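Local coordinates for WbbZ protein (Klebsiella pneumoniae subsp. pneumoniae NTUH-K2044, PDB 6X1L), which is of unknown function but probably acts as a polysaccharide pyruvyl transferase with a GT-B-like fold, adding pyruvyl groups to cell-surface glycans, at residues Lys98-Pro103 with Val121-Glu126; Ser104-Tyr109 with Asp131-Leu136; Val144-Asp149 with Tyr255-Phe260; Phe24-Asn29 with Ile68-Gly73; Gly80-Gly85 with Tyr248-Ala253. One frame throughout, in Å; residues are numbered along the deposited sequence.

Contact 1 of 5, residues Lys98-Pro103 with Val121-Glu126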
# COMPACT_ATOMS: atom_id res chain seq x y z
N LYS A 98 -0.52 33.96 4.04
CA LYS A 98 0.81 33.42 4.26
C LYS A 98 0.87 32.03 3.66
O LYS A 98 -0.15 31.38 3.44
CB LYS A 98 1.18 33.35 5.75
CG LYS A 98 1.26 34.68 6.46
CD LYS A 98 2.42 35.50 5.96
CE LYS A 98 2.56 36.79 6.74
NZ LYS A 98 3.66 37.62 6.20
N VAL A 99 2.09 31.57 3.39
CA VAL A 99 2.35 30.19 3.00
C VAL A 99 3.32 29.61 4.01
O VAL A 99 4.46 30.08 4.14
CB VAL A 99 2.90 30.08 1.57
CG1 VAL A 99 3.47 28.68 1.34
CG2 VAL A 99 1.79 30.36 0.57
N ILE A 100 2.87 28.60 4.75
CA ILE A 100 3.68 27.91 5.74
C ILE A 100 4.20 26.63 5.11
O ILE A 100 3.42 25.74 4.73
CB ILE A 100 2.89 27.61 7.02
CG1 ILE A 100 2.45 28.91 7.69
CG2 ILE A 100 3.73 26.78 7.97
CD1 ILE A 100 1.67 28.69 8.96
N ILE A 101 5.52 26.52 4.98
CA ILE A 101 6.15 25.32 4.45
C ILE A 101 6.52 24.43 5.63
O ILE A 101 7.40 24.76 6.43
CB ILE A 101 7.39 25.66 3.61
CG1 ILE A 101 6.97 26.49 2.39
CG2 ILE A 101 8.11 24.39 3.18
CD1 ILE A 101 8.11 26.84 1.46
N MSE A 102 5.82 23.30 5.76
CA MSE A 102 6.08 22.35 6.84
C MSE A 102 7.49 21.77 6.69
O MSE A 102 8.07 21.86 5.61
CB MSE A 102 4.99 21.27 6.83
CG MSE A 102 3.59 21.83 7.08
SE MSE A 102 3.37 22.64 8.87
CE MSE A 102 2.83 21.01 9.81
N PRO A 103 8.06 21.19 7.78
CA PRO A 103 9.49 20.83 7.78
C PRO A 103 9.99 20.17 6.50
O PRO A 103 9.58 19.06 6.16
CB PRO A 103 9.60 19.87 8.97
CG PRO A 103 8.59 20.40 9.92
CD PRO A 103 7.43 20.88 9.08
N VAL A 121 6.65 31.37 5.55
CA VAL A 121 7.14 30.91 6.84
C VAL A 121 7.69 29.52 6.61
O VAL A 121 6.93 28.59 6.28
CB VAL A 121 6.04 30.92 7.92
CG1 VAL A 121 6.59 30.43 9.24
CG2 VAL A 121 5.46 32.32 8.07
N VAL A 122 9.01 29.36 6.74
CA VAL A 122 9.71 28.17 6.26
C VAL A 122 10.17 27.36 7.46
O VAL A 122 10.92 27.85 8.30
CB VAL A 122 10.90 28.53 5.36
CG1 VAL A 122 11.49 27.27 4.76
CG2 VAL A 122 10.48 29.51 4.28
N PHE A 123 9.75 26.10 7.51
CA PHE A 123 10.25 25.15 8.50
C PHE A 123 11.23 24.21 7.80
O PHE A 123 10.90 23.60 6.79
CB PHE A 123 9.11 24.37 9.15
CG PHE A 123 8.26 25.21 10.06
CD1 PHE A 123 8.57 25.31 11.41
CD2 PHE A 123 7.17 25.91 9.57
CE1 PHE A 123 7.80 26.09 12.25
CE2 PHE A 123 6.40 26.69 10.40
CZ PHE A 123 6.71 26.78 11.75
N CYS A 124 12.44 24.12 8.36
CA CYS A 124 13.53 23.34 7.78
C CYS A 124 13.77 22.10 8.63
O CYS A 124 13.81 22.18 9.87
CB CYS A 124 14.80 24.18 7.70
SG CYS A 124 14.51 25.85 7.06
N ARG A 125 13.93 20.95 7.98
CA ARG A 125 14.09 19.69 8.69
C ARG A 125 15.55 19.28 8.85
O ARG A 125 15.81 18.18 9.34
CB ARG A 125 13.29 18.58 7.99
CG ARG A 125 13.78 18.20 6.61
CD ARG A 125 12.85 17.14 6.00
NE ARG A 125 13.35 16.64 4.73
CZ ARG A 125 12.71 15.76 3.96
NH1 ARG A 125 11.52 15.30 4.34
NH2 ARG A 125 13.24 15.36 2.82
N GLU A 126 16.50 20.13 8.46
CA GLU A 126 17.90 19.88 8.76
C GLU A 126 18.67 21.20 8.66
O GLU A 126 18.13 22.23 8.27
CB GLU A 126 18.51 18.81 7.84
CG GLU A 126 17.81 18.63 6.49
CD GLU A 126 18.21 19.67 5.48
OE1 GLU A 126 19.14 20.46 5.76
OE2 GLU A 126 17.58 19.71 4.39
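Ile-100 and Ile-101 pair with Val-121 and Val-122 in parallel register, the axes of strands 98-102 and 121-124 running 4.8 Å apart and only 2° from parallel. Three backbone bonds fix this register: Val-121 N gives to Val-99 O, Ile-101 N to Val-121 O (2.8 Å), and Phe-123 N to Ile-101 O (2.9 Å). At the corner of the chain, Pro-103 has no N-H for the next rung, and its CA instead makes a CA-H...O contact with Phe-123 O at 3.3 Å. Ile-100, Val-121 and Phe-123 lie side by side on one face of the sheet. The CG2 branch of Ile-100, anti to the backbone N, meets the rim of the Phe-123 ring at CE2, 3.6 Å away. That ring presents its edge to Ile-101 O, which lies in the ring plane with CD2 at 3.4 Å. Pro-103 runs alongside, its CD 3.9 Å from Phe-123 CB. Ile-101 and Val-122 occupy the other face. The CB of Arg-125 touches Pro-103 CB, while its extended chain carries the guanidinium away to a salt bridge with Asp-149. Helix 6-21 packs on the face of Ile-100 and Phe-123, and Phe-123 also stacks on Phe-145. With helix 110-115 between them, the two strands form a beta-alpha-beta unit, the repeating element of a Rossmann-like parallel sheet.

Contact 2 of 5, residues Ser104-Tyr109 with Asp131-Leu136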
# COMPACT_ATOMS: atom_id res chain seq x y z
N SER A 104 10.88 20.86 5.79
CA SER A 104 11.23 20.48 4.43
C SER A 104 12.74 20.57 4.20
O SER A 104 13.47 21.25 4.93
CB SER A 104 10.51 21.36 3.40
OG SER A 104 9.11 21.13 3.44
N THR A 105 13.17 19.87 3.16
CA THR A 105 14.52 19.99 2.60
C THR A 105 14.40 20.79 1.31
O THR A 105 13.66 20.40 0.41
CB THR A 105 15.13 18.61 2.35
OG1 THR A 105 15.52 18.01 3.59
CG2 THR A 105 16.35 18.72 1.43
N ILE A 106 15.12 21.90 1.24
CA ILE A 106 15.03 22.84 0.13
C ILE A 106 16.43 23.03 -0.45
O ILE A 106 17.40 23.22 0.30
CB ILE A 106 14.44 24.19 0.59
CG1 ILE A 106 13.05 23.99 1.19
CG2 ILE A 106 14.39 25.18 -0.57
CD1 ILE A 106 12.47 25.25 1.80
N ARG A 107 16.53 22.99 -1.77
CA ARG A 107 17.79 23.21 -2.47
C ARG A 107 17.54 24.14 -3.64
O ARG A 107 16.70 23.85 -4.49
CB ARG A 107 18.40 21.89 -2.96
CG ARG A 107 18.71 20.88 -1.86
CD ARG A 107 19.87 21.33 -0.99
NE ARG A 107 20.24 20.31 -0.02
CZ ARG A 107 19.80 20.27 1.24
NH1 ARG A 107 18.98 21.20 1.68
NH2 ARG A 107 20.19 19.29 2.05
N GLY A 108 18.26 25.26 -3.67
CA GLY A 108 18.09 26.17 -4.78
C GLY A 108 16.76 26.91 -4.70
O GLY A 108 16.21 27.14 -3.62
N TYR A 109 16.24 27.27 -5.87
CA TYR A 109 15.04 28.10 -5.98
C TYR A 109 15.20 29.39 -5.17
O TYR A 109 14.28 29.83 -4.47
CB TYR A 109 13.80 27.33 -5.55
CG TYR A 109 13.39 26.23 -6.51
CD1 TYR A 109 13.42 26.44 -7.89
CD2 TYR A 109 13.00 24.98 -6.05
CE1 TYR A 109 13.05 25.43 -8.77
CE2 TYR A 109 12.63 23.97 -6.92
CZ TYR A 109 12.66 24.20 -8.28
OH TYR A 109 12.30 23.21 -9.16
N ASP A 131 20.39 26.87 7.27
CA ASP A 131 21.42 27.87 7.00
C ASP A 131 21.24 28.49 5.62
O ASP A 131 21.57 29.67 5.43
CB ASP A 131 22.81 27.24 7.12
CG ASP A 131 23.14 26.83 8.53
OD1 ASP A 131 22.46 27.32 9.46
OD2 ASP A 131 24.08 26.04 8.72
N TYR A 132 20.71 27.74 4.66
CA TYR A 132 20.46 28.30 3.34
C TYR A 132 19.38 29.37 3.39
O TYR A 132 19.59 30.51 2.95
CB TYR A 132 20.09 27.18 2.36
CG TYR A 132 19.49 27.66 1.06
CD1 TYR A 132 20.10 28.67 0.32
CD2 TYR A 132 18.33 27.09 0.56
CE1 TYR A 132 19.56 29.11 -0.86
CE2 TYR A 132 17.78 27.52 -0.63
CZ TYR A 132 18.40 28.53 -1.34
OH TYR A 132 17.85 28.95 -2.52
N ILE A 133 18.21 29.03 3.95
CA ILE A 133 17.11 29.99 3.99
C ILE A 133 17.49 31.22 4.80
O ILE A 133 17.22 32.36 4.38
CB ILE A 133 15.84 29.32 4.55
CG1 ILE A 133 15.42 28.13 3.69
CG2 ILE A 133 14.71 30.34 4.64
CD1 ILE A 133 15.13 28.50 2.25
N LYS A 134 18.11 31.03 5.96
CA LYS A 134 18.52 32.18 6.76
C LYS A 134 19.59 33.00 6.06
O LYS A 134 19.71 34.20 6.35
CB LYS A 134 19.00 31.73 8.14
CG LYS A 134 20.47 31.34 8.21
CD LYS A 134 20.86 30.95 9.64
CE LYS A 134 22.36 30.68 9.75
NZ LYS A 134 22.76 30.34 11.14
N SER A 135 20.36 32.40 5.14
CA SER A 135 21.32 33.19 4.38
C SER A 135 20.64 34.10 3.38
O SER A 135 21.22 35.10 2.97
CB SER A 135 22.32 32.26 3.67
OG SER A 135 21.77 31.71 2.49
N LEU A 136 19.40 33.77 2.98
CA LEU A 136 18.59 34.61 2.11
C LEU A 136 17.89 35.72 2.88
O LEU A 136 16.85 36.23 2.43
CB LEU A 136 17.57 33.75 1.35
CG LEU A 136 18.15 32.62 0.52
CD1 LEU A 136 17.06 31.83 -0.19
CD2 LEU A 136 19.15 33.17 -0.47
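The side chains of Ile-106 and Tyr-132 cross at about a right angle, the CG2 branch of the isoleucine meeting ring atom CE2 at 4.1 Å. Tyr-132 holds its CG anti to the backbone N (chi1 166°), and its ring extends from the helix to the loop, where OH gives a 2.7 Å hydrogen bond to Gly-108 O. The accepting oxygen sits at the ring edge, near the ring plane; seen from the carbonyl, however, the hydroxyl approaches from above, 66° out of the plane. The positive phi of Gly-108 by itself favours glycine. Loop 104-109 leads from strand 98-104 to helix 110-115, and helix 127-135 follows the neighbouring strand 120-124, an arrangement found where successive beta-alpha units of a Rossmann-like sheet adjoin. Deeper in, the CD1 methyls of Ile-106 and Ile-133 meet at 4.2 Å, both isoleucines being buried. Ile-106 O accepts a bond from Arg-107 NH1 at 2.9 Å; the oxygen lies near the guanidinium plane, whereas the donor stands above the carbonyl plane. One face of the same guanidinium carries Thr-105 CG2, offset toward the rim.

Contact 3 of 5, residues Val144-Asp149 with Tyr255-Phe260; sequences VFITDD and YNYSLF
Asp-148 and Ser-258 form the polar half of this contact: Ser-258 OG gives a very short hydrogen bond, 2.5 Å, to Asp-148 OD1. The serine holds OG beside its backbone N (chi1 -65°), and the same oxygen accepts from a water at 2.8 Å. OG is thus donor to Asp-148 and acceptor from the water, which links it on to Asp-149 N, also at 2.8 Å. The apolar half is a CH-pi contact. Ile-146 and Tyr-257 meet tip to tip, and CD1 of the isoleucine lies over one ring face, 4.0 Å from the centroid and 30° off the normal. The methyl is displaced toward the rim, closest to Tyr-257 CE1 at 3.5 Å, while Ile-146 CG1 stands 3.5 Å from Tyr-257 OH. Van der Waals contacts add the rest: Thr-147 C and Asp-148 OD1 approach Tyr-257 CE2 obliquely, and Asp-148 N lies in the plane of the ring, at its edge. Tyr-255 O accepts from Leu-259 N, as in an alpha helix, and also from Phe-260 N five residues on, which gives a wider pi-type turn. Asp-149 OD2 turns the other way, to His-229 of helix 228-236. Through Ser-258 and Tyr-257, helix 250-259 is joined to strand 144-146 and the loop leaving it, at an edge of the six-stranded sheet beside helix 127-135, whose Asn-127 touches both Ile-146 and Tyr-257.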
# COMPACT_ATOMS: atom_id res chain seq x y z
N VAL A 144 11.67 31.77 9.58
CA VAL A 144 12.39 30.54 9.28
C VAL A 144 12.67 29.83 10.60
O VAL A 144 13.06 30.46 11.59
CB VAL A 144 13.69 30.78 8.49
CG1 VAL A 144 14.67 31.67 9.25
CG2 VAL A 144 14.34 29.45 8.11
N PHE A 145 12.42 28.52 10.63
CA PHE A 145 12.58 27.69 11.82
C PHE A 145 13.19 26.36 11.41
O PHE A 145 13.15 25.96 10.25
CB PHE A 145 11.24 27.42 12.52
CG PHE A 145 10.44 28.65 12.85
CD1 PHE A 145 10.44 29.17 14.13
CD2 PHE A 145 9.68 29.28 11.88
CE1 PHE A 145 9.71 30.30 14.44
CE2 PHE A 145 8.94 30.41 12.18
CZ PHE A 145 8.96 30.92 13.46
N ILE A 146 13.75 25.66 12.40
CA ILE A 146 14.33 24.34 12.18
C ILE A 146 13.71 23.37 13.18
O ILE A 146 13.56 23.70 14.36
CB ILE A 146 15.87 24.37 12.31
CG1 ILE A 146 16.45 22.98 12.04
CG2 ILE A 146 16.30 24.88 13.68
CD1 ILE A 146 17.95 22.98 11.80
N THR A 147 13.34 22.19 12.70
CA THR A 147 12.75 21.17 13.56
C THR A 147 12.76 19.86 12.79
O THR A 147 13.07 19.82 11.60
CB THR A 147 11.33 21.57 14.00
OG1 THR A 147 10.82 20.61 14.93
CG2 THR A 147 10.40 21.67 12.81
N ASP A 148 12.43 18.78 13.49
CA ASP A 148 12.49 17.45 12.88
C ASP A 148 11.47 17.30 11.76
O ASP A 148 10.40 17.92 11.77
CB ASP A 148 12.24 16.38 13.94
CG ASP A 148 13.42 16.19 14.87
OD1 ASP A 148 14.57 16.18 14.38
OD2 ASP A 148 13.20 16.07 16.09
N ASP A 149 11.82 16.47 10.78
CA ASP A 149 10.85 16.00 9.80
C ASP A 149 9.58 15.54 10.50
O ASP A 149 9.62 15.04 11.63
CB ASP A 149 11.45 14.85 8.98
CG ASP A 149 10.48 14.30 7.93
OD1 ASP A 149 10.43 14.85 6.81
OD2 ASP A 149 9.78 13.31 8.23
N TYR A 255 20.04 12.90 8.63
CA TYR A 255 20.68 12.00 9.59
C TYR A 255 21.44 12.78 10.66
O TYR A 255 21.32 12.48 11.85
CB TYR A 255 21.64 11.05 8.86
CG TYR A 255 22.50 10.25 9.82
CD1 TYR A 255 22.02 9.08 10.40
CD2 TYR A 255 23.78 10.67 10.14
CE1 TYR A 255 22.80 8.36 11.29
CE2 TYR A 255 24.57 9.95 11.03
CZ TYR A 255 24.07 8.79 11.59
OH TYR A 255 24.85 8.07 12.47
N ASN A 256 22.23 13.77 10.24
CA ASN A 256 23.04 14.53 11.20
C ASN A 256 22.17 15.31 12.18
O ASN A 256 22.54 15.46 13.34
CB ASN A 256 23.99 15.47 10.46
CG ASN A 256 25.13 14.73 9.78
OD1 ASN A 256 25.59 13.70 10.26
ND2 ASN A 256 25.58 15.26 8.65
N TYR A 257 21.01 15.79 11.73
CA TYR A 257 20.16 16.60 12.60
C TYR A 257 19.25 15.77 13.50
O TYR A 257 19.03 16.14 14.66
CB TYR A 257 19.32 17.57 11.77
CG TYR A 257 18.50 18.51 12.63
CD1 TYR A 257 19.10 19.54 13.34
CD2 TYR A 257 17.12 18.35 12.74
CE1 TYR A 257 18.36 20.40 14.13
CE2 TYR A 257 16.37 19.21 13.53
CZ TYR A 257 16.99 20.23 14.22
OH TYR A 257 16.24 21.07 15.00
N SER A 258 18.71 14.66 12.99
CA SER A 258 17.62 13.97 13.66
C SER A 258 17.94 12.54 14.09
O SER A 258 17.37 12.08 15.09
CB SER A 258 16.38 13.93 12.75
OG SER A 258 15.88 15.23 12.51
N LEU A 259 18.81 11.83 13.38
CA LEU A 259 19.05 10.42 13.68
C LEU A 259 20.33 10.18 14.47
O LEU A 259 20.40 9.21 15.23
CB LEU A 259 19.10 9.61 12.38
CG LEU A 259 17.78 9.56 11.60
CD1 LEU A 259 17.96 8.85 10.27
CD2 LEU A 259 16.69 8.88 12.43
N PHE A 260 21.34 11.04 14.30
CA PHE A 260 22.58 10.90 15.05
C PHE A 260 22.33 10.97 16.55
O PHE A 260 21.61 11.86 17.03
CB PHE A 260 23.57 11.98 14.63
CG PHE A 260 24.87 11.94 15.37
CD1 PHE A 260 25.89 11.11 14.95
CD2 PHE A 260 25.07 12.72 16.50
CE1 PHE A 260 27.09 11.06 15.64
CE2 PHE A 260 26.26 12.68 17.19
CZ PHE A 260 27.27 11.84 16.76
O HOH W 1 14.51 15.89 10.18

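Contact 4 of 5, residues Phe24-Asn29 with Ile68-Gly73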
# COMPACT_ATOMS: atom_id res chain seq x y z
N PHE A 24 -6.54 27.09 8.32
CA PHE A 24 -5.53 26.35 7.58
C PHE A 24 -6.13 25.74 6.32
O PHE A 24 -7.16 25.06 6.38
CB PHE A 24 -4.93 25.24 8.46
CG PHE A 24 -4.08 25.74 9.59
CD1 PHE A 24 -3.81 27.10 9.74
CD2 PHE A 24 -3.53 24.85 10.50
CE1 PHE A 24 -3.02 27.54 10.78
CE2 PHE A 24 -2.73 25.30 11.54
CZ PHE A 24 -2.48 26.64 11.68
N VAL A 25 -5.48 25.98 5.19
CA VAL A 25 -5.76 25.30 3.93
C VAL A 25 -4.56 24.42 3.65
O VAL A 25 -3.46 24.92 3.41
CB VAL A 25 -6.02 26.28 2.78
CG1 VAL A 25 -6.35 25.52 1.51
CG2 VAL A 25 -7.13 27.25 3.15
N TYR A 26 -4.75 23.10 3.68
CA TYR A 26 -3.64 22.16 3.69
C TYR A 26 -3.52 21.44 2.35
O TYR A 26 -4.51 20.91 1.83
CB TYR A 26 -3.80 21.13 4.82
CG TYR A 26 -2.77 20.03 4.80
CD1 TYR A 26 -1.44 20.29 5.10
CD2 TYR A 26 -3.12 18.72 4.49
CE1 TYR A 26 -0.49 19.29 5.09
CE2 TYR A 26 -2.18 17.70 4.48
CZ TYR A 26 -0.86 18.00 4.78
OH TYR A 26 0.08 17.00 4.77
N LYS A 27 -2.31 21.43 1.80
CA LYS A 27 -1.97 20.65 0.61
C LYS A 27 -0.87 19.67 0.98
O LYS A 27 0.26 20.08 1.28
CB LYS A 27 -1.52 21.55 -0.54
CG LYS A 27 -1.21 20.77 -1.81
CD LYS A 27 -2.45 20.06 -2.33
CE LYS A 27 -2.12 19.05 -3.43
NZ LYS A 27 -1.41 17.85 -2.91
N ALA A 28 -1.20 18.38 0.97
CA ALA A 28 -0.21 17.35 1.22
C ALA A 28 0.80 17.30 0.09
O ALA A 28 0.45 17.46 -1.09
CB ALA A 28 -0.88 15.99 1.39
N ASN A 29 2.06 17.09 0.44
CA ASN A 29 3.10 16.94 -0.57
C ASN A 29 2.87 15.66 -1.37
O ASN A 29 2.69 14.59 -0.77
CB ASN A 29 4.47 16.89 0.11
CG ASN A 29 5.61 16.91 -0.89
OD1 ASN A 29 5.63 17.71 -1.82
ND2 ASN A 29 6.59 16.02 -0.69
N ILE A 68 -4.36 30.79 5.36
CA ILE A 68 -2.96 30.43 5.28
C ILE A 68 -2.85 29.07 4.60
O ILE A 68 -3.55 28.12 4.98
CB ILE A 68 -2.31 30.39 6.68
CG1 ILE A 68 -2.12 31.81 7.22
CG2 ILE A 68 -0.98 29.64 6.63
CD1 ILE A 68 -1.46 31.87 8.57
N LEU A 69 -2.00 28.98 3.58
CA LEU A 69 -1.73 27.71 2.93
C LEU A 69 -0.67 26.95 3.73
O LEU A 69 0.44 27.46 3.94
CB LEU A 69 -1.26 27.91 1.49
CG LEU A 69 -0.78 26.63 0.79
CD1 LEU A 69 -1.94 25.70 0.47
CD2 LEU A 69 0.01 26.96 -0.47
N ILE A 70 -1.02 25.76 4.19
CA ILE A 70 -0.08 24.86 4.83
C ILE A 70 0.41 23.91 3.74
O ILE A 70 -0.34 23.04 3.28
CB ILE A 70 -0.71 24.10 6.00
CG1 ILE A 70 -1.41 25.06 6.96
CG2 ILE A 70 0.33 23.26 6.72
CD1 ILE A 70 -0.47 26.02 7.68
N PHE A 71 1.66 24.08 3.32
CA PHE A 71 2.23 23.21 2.30
C PHE A 71 2.97 22.07 3.00
O PHE A 71 3.91 22.31 3.76
CB PHE A 71 3.17 23.98 1.38
CG PHE A 71 3.66 23.17 0.21
CD1 PHE A 71 2.78 22.77 -0.78
CD2 PHE A 71 4.99 22.81 0.11
CE1 PHE A 71 3.22 22.01 -1.85
CE2 PHE A 71 5.43 22.05 -0.96
CZ PHE A 71 4.55 21.65 -1.94
N GLY A 72 2.54 20.84 2.72
CA GLY A 72 3.06 19.70 3.45
C GLY A 72 4.56 19.55 3.30
O GLY A 72 5.15 19.96 2.30
N GLY A 73 5.18 18.95 4.31
CA GLY A 73 6.61 18.79 4.32
C GLY A 73 7.09 17.81 3.26
O GLY A 73 6.31 17.08 2.65
O HOH W 2 2.66 17.55 5.81
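Ile-70 packs against its register partner Tyr-26 and against Phe-24 on the adjoining strand. Its CB lies in the plane of the Tyr-26 ring, at the edge, 4.0 Å from CD1. From there the CG2 branch also meets Tyr-26 CD1, at 3.8 Å, whereas CG1, beside the backbone N (chi1 -51°), rests against Phe-24 CG at 3.8 Å. The terminal CD1 sits over the centre of the Phe-24 ring, 4.1 Å from the centroid and 11° off the normal, a CH-pi contact. Strands 23-27 and 67-71 are neighbours within a six-stranded parallel sheet of Rossmann-like type, and four backbone bonds join them here, among them Ile-70 N to Val-25 O at 2.7 Å. The last, from Gly-72 N to Lys-27 O at 2.8 Å, lies just past the strand end. Nearby, Tyr-26 OH and Gly-73 N share a water. Lys-27 NZ bonds to Ala-28 O and makes salt bridges to Asp-198 and Asp-201. The buried Asn-29 OD1 has no polar partner; Phe-71 CZ lies 4.1 Å from it.

Contact 5 of 5, residues Gly80-Gly85 with Tyr248-Ala253; sequences GLYSEG and YYKNEA
The loop leading into helix 84-92 meets the start of helix 250-259 at the surface, chiefly through Leu-81 against Tyr-248 and Lys-250. Leu-81 and Tyr-248 pass alongside with their side chains running in opposing senses, and both CG and CD1 of the leucine lie 3.9 Å from Tyr-248 CE1. Just before Leu-81, the carbonyl carbon of Gly-80 lies 4.4 Å from Tyr-248 OH; the backbone angles of Gly-80 call for glycine. Lys-250 comes from the first turn of its helix with a chain kinked about CB-CG and CG-CD, the second kink (chi3 52°) placing CE. Its NZ ends 4.1 Å from Leu-81 CD1 and 4.3 Å from Tyr-82 OH, so ammonium and hydroxyl approach without a hydrogen bond. No hydrogen bond crosses between the two segments, and the contact rests mainly on van der Waals packing. Both sides are instead tied to the same third element, loop 104-109: Tyr-82 O accepts from Tyr-109 OH, and Tyr-248 O from Arg-107 NE. One partner belongs to the six-stranded sheet unit and the other to the four-stranded one, consistent with an interface between the two Rossmann-like domains of a GT-B-type fold.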
# COMPACT_ATOMS: atom_id res chain seq x y z
N GLY A 80 16.57 21.84 -10.19
CA GLY A 80 17.29 20.87 -10.98
C GLY A 80 16.84 19.44 -10.81
O GLY A 80 17.35 18.56 -11.51
N LEU A 81 15.89 19.18 -9.90
CA LEU A 81 15.37 17.83 -9.69
C LEU A 81 13.85 17.80 -9.89
O LEU A 81 13.39 17.16 -10.84
CB LEU A 81 15.73 17.32 -8.30
CG LEU A 81 16.95 16.40 -8.19
CD1 LEU A 81 16.92 15.64 -6.87
CD2 LEU A 81 17.01 15.44 -9.37
N TYR A 82 13.08 18.46 -9.03
CA TYR A 82 11.63 18.47 -9.13
C TYR A 82 11.13 19.90 -9.20
O TYR A 82 11.68 20.80 -8.55
CB TYR A 82 10.99 17.76 -7.93
CG TYR A 82 11.71 16.51 -7.48
CD1 TYR A 82 11.47 15.29 -8.09
CD2 TYR A 82 12.62 16.56 -6.43
CE1 TYR A 82 12.13 14.14 -7.67
CE2 TYR A 82 13.28 15.42 -6.00
CZ TYR A 82 13.03 14.22 -6.63
OH TYR A 82 13.69 13.09 -6.20
N SER A 83 10.07 20.11 -9.98
CA SER A 83 9.45 21.42 -10.12
C SER A 83 7.98 21.45 -9.74
O SER A 83 7.36 22.51 -9.82
CB SER A 83 9.62 21.92 -11.57
OG SER A 83 9.00 21.04 -12.49
N GLU A 84 7.41 20.32 -9.33
CA GLU A 84 5.98 20.27 -9.04
C GLU A 84 5.62 21.14 -7.84
O GLU A 84 4.70 21.96 -7.91
CB GLU A 84 5.53 18.83 -8.80
CG GLU A 84 4.03 18.65 -8.63
CD GLU A 84 3.62 17.20 -8.50
OE1 GLU A 84 4.52 16.33 -8.39
OE2 GLU A 84 2.40 16.92 -8.51
N GLY A 85 6.34 20.98 -6.73
CA GLY A 85 6.07 21.80 -5.56
C GLY A 85 6.36 23.27 -5.79
O GLY A 85 5.65 24.13 -5.26
N TYR A 248 22.64 15.90 -3.26
CA TYR A 248 22.19 17.13 -2.60
C TYR A 248 22.20 17.02 -1.08
O TYR A 248 21.48 17.77 -0.40
CB TYR A 248 20.79 17.52 -3.09
CG TYR A 248 20.73 17.94 -4.54
CD1 TYR A 248 20.51 17.01 -5.55
CD2 TYR A 248 20.88 19.27 -4.90
CE1 TYR A 248 20.45 17.40 -6.88
CE2 TYR A 248 20.83 19.67 -6.22
CZ TYR A 248 20.61 18.74 -7.21
OH TYR A 248 20.56 19.14 -8.52
N TYR A 249 22.99 16.09 -0.53
CA TYR A 249 23.10 15.89 0.92
C TYR A 249 21.73 15.69 1.57
O TYR A 249 21.53 16.04 2.73
CB TYR A 249 23.85 17.05 1.57
CG TYR A 249 25.30 17.08 1.19
CD1 TYR A 249 25.73 17.78 0.07
CD2 TYR A 249 26.25 16.38 1.93
CE1 TYR A 249 27.07 17.80 -0.29
CE2 TYR A 249 27.58 16.40 1.59
CZ TYR A 249 27.99 17.11 0.47
OH TYR A 249 29.32 17.12 0.12
N LYS A 250 20.79 15.10 0.82
CA LYS A 250 19.42 14.98 1.31
C LYS A 250 19.34 14.02 2.49
O LYS A 250 18.81 14.36 3.55
CB LYS A 250 18.50 14.52 0.18
CG LYS A 250 18.18 15.61 -0.84
CD LYS A 250 18.03 15.03 -2.24
CE LYS A 250 17.05 13.88 -2.28
NZ LYS A 250 17.07 13.18 -3.60
N ASN A 251 19.86 12.80 2.33
CA ASN A 251 19.85 11.84 3.43
C ASN A 251 20.80 12.26 4.54
O ASN A 251 20.43 12.26 5.72
CB ASN A 251 20.22 10.45 2.91
CG ASN A 251 19.13 9.84 2.04
OD1 ASN A 251 18.02 10.37 1.96
ND2 ASN A 251 19.44 8.72 1.40
N GLU A 252 22.03 12.65 4.19
CA GLU A 252 23.05 12.92 5.20
C GLU A 252 22.63 14.06 6.13
O GLU A 252 22.88 14.01 7.34
CB GLU A 252 24.39 13.23 4.54
CG GLU A 252 25.55 13.38 5.52
CD GLU A 252 26.88 13.63 4.84
OE1 GLU A 252 26.95 13.50 3.60
OE2 GLU A 252 27.86 13.96 5.54
N ALA A 253 21.98 15.10 5.59
CA ALA A 253 21.63 16.25 6.41
C ALA A 253 20.54 15.90 7.42
O ALA A 253 20.57 16.37 8.56
CB ALA A 253 21.20 17.42 5.53

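Contacts 1 and 4, centres about 10 Å apart, share the middle of the six-stranded parallel sheet: strand 67-71 pairs with 98-104, which pairs with 120-124. Contact 3 starts from the next strand, 144-146, at the sheet edge, about 20 Å from contact 4 between centres. Along the chain, contact 4 closes before any other opens, contacts 1 and 2 alternate within the span of contact 5, and contacts 3 and 5 alternate. The centres of contacts 1 and 2, 2 and 5, and 3 and 5 are about 10, 11 and 15 Å apart. Contacts 3 and 5 share helix 250-259, consistent with GT-B-like domains: this helix of the four-stranded part meets loops and an edge strand of the six-stranded one.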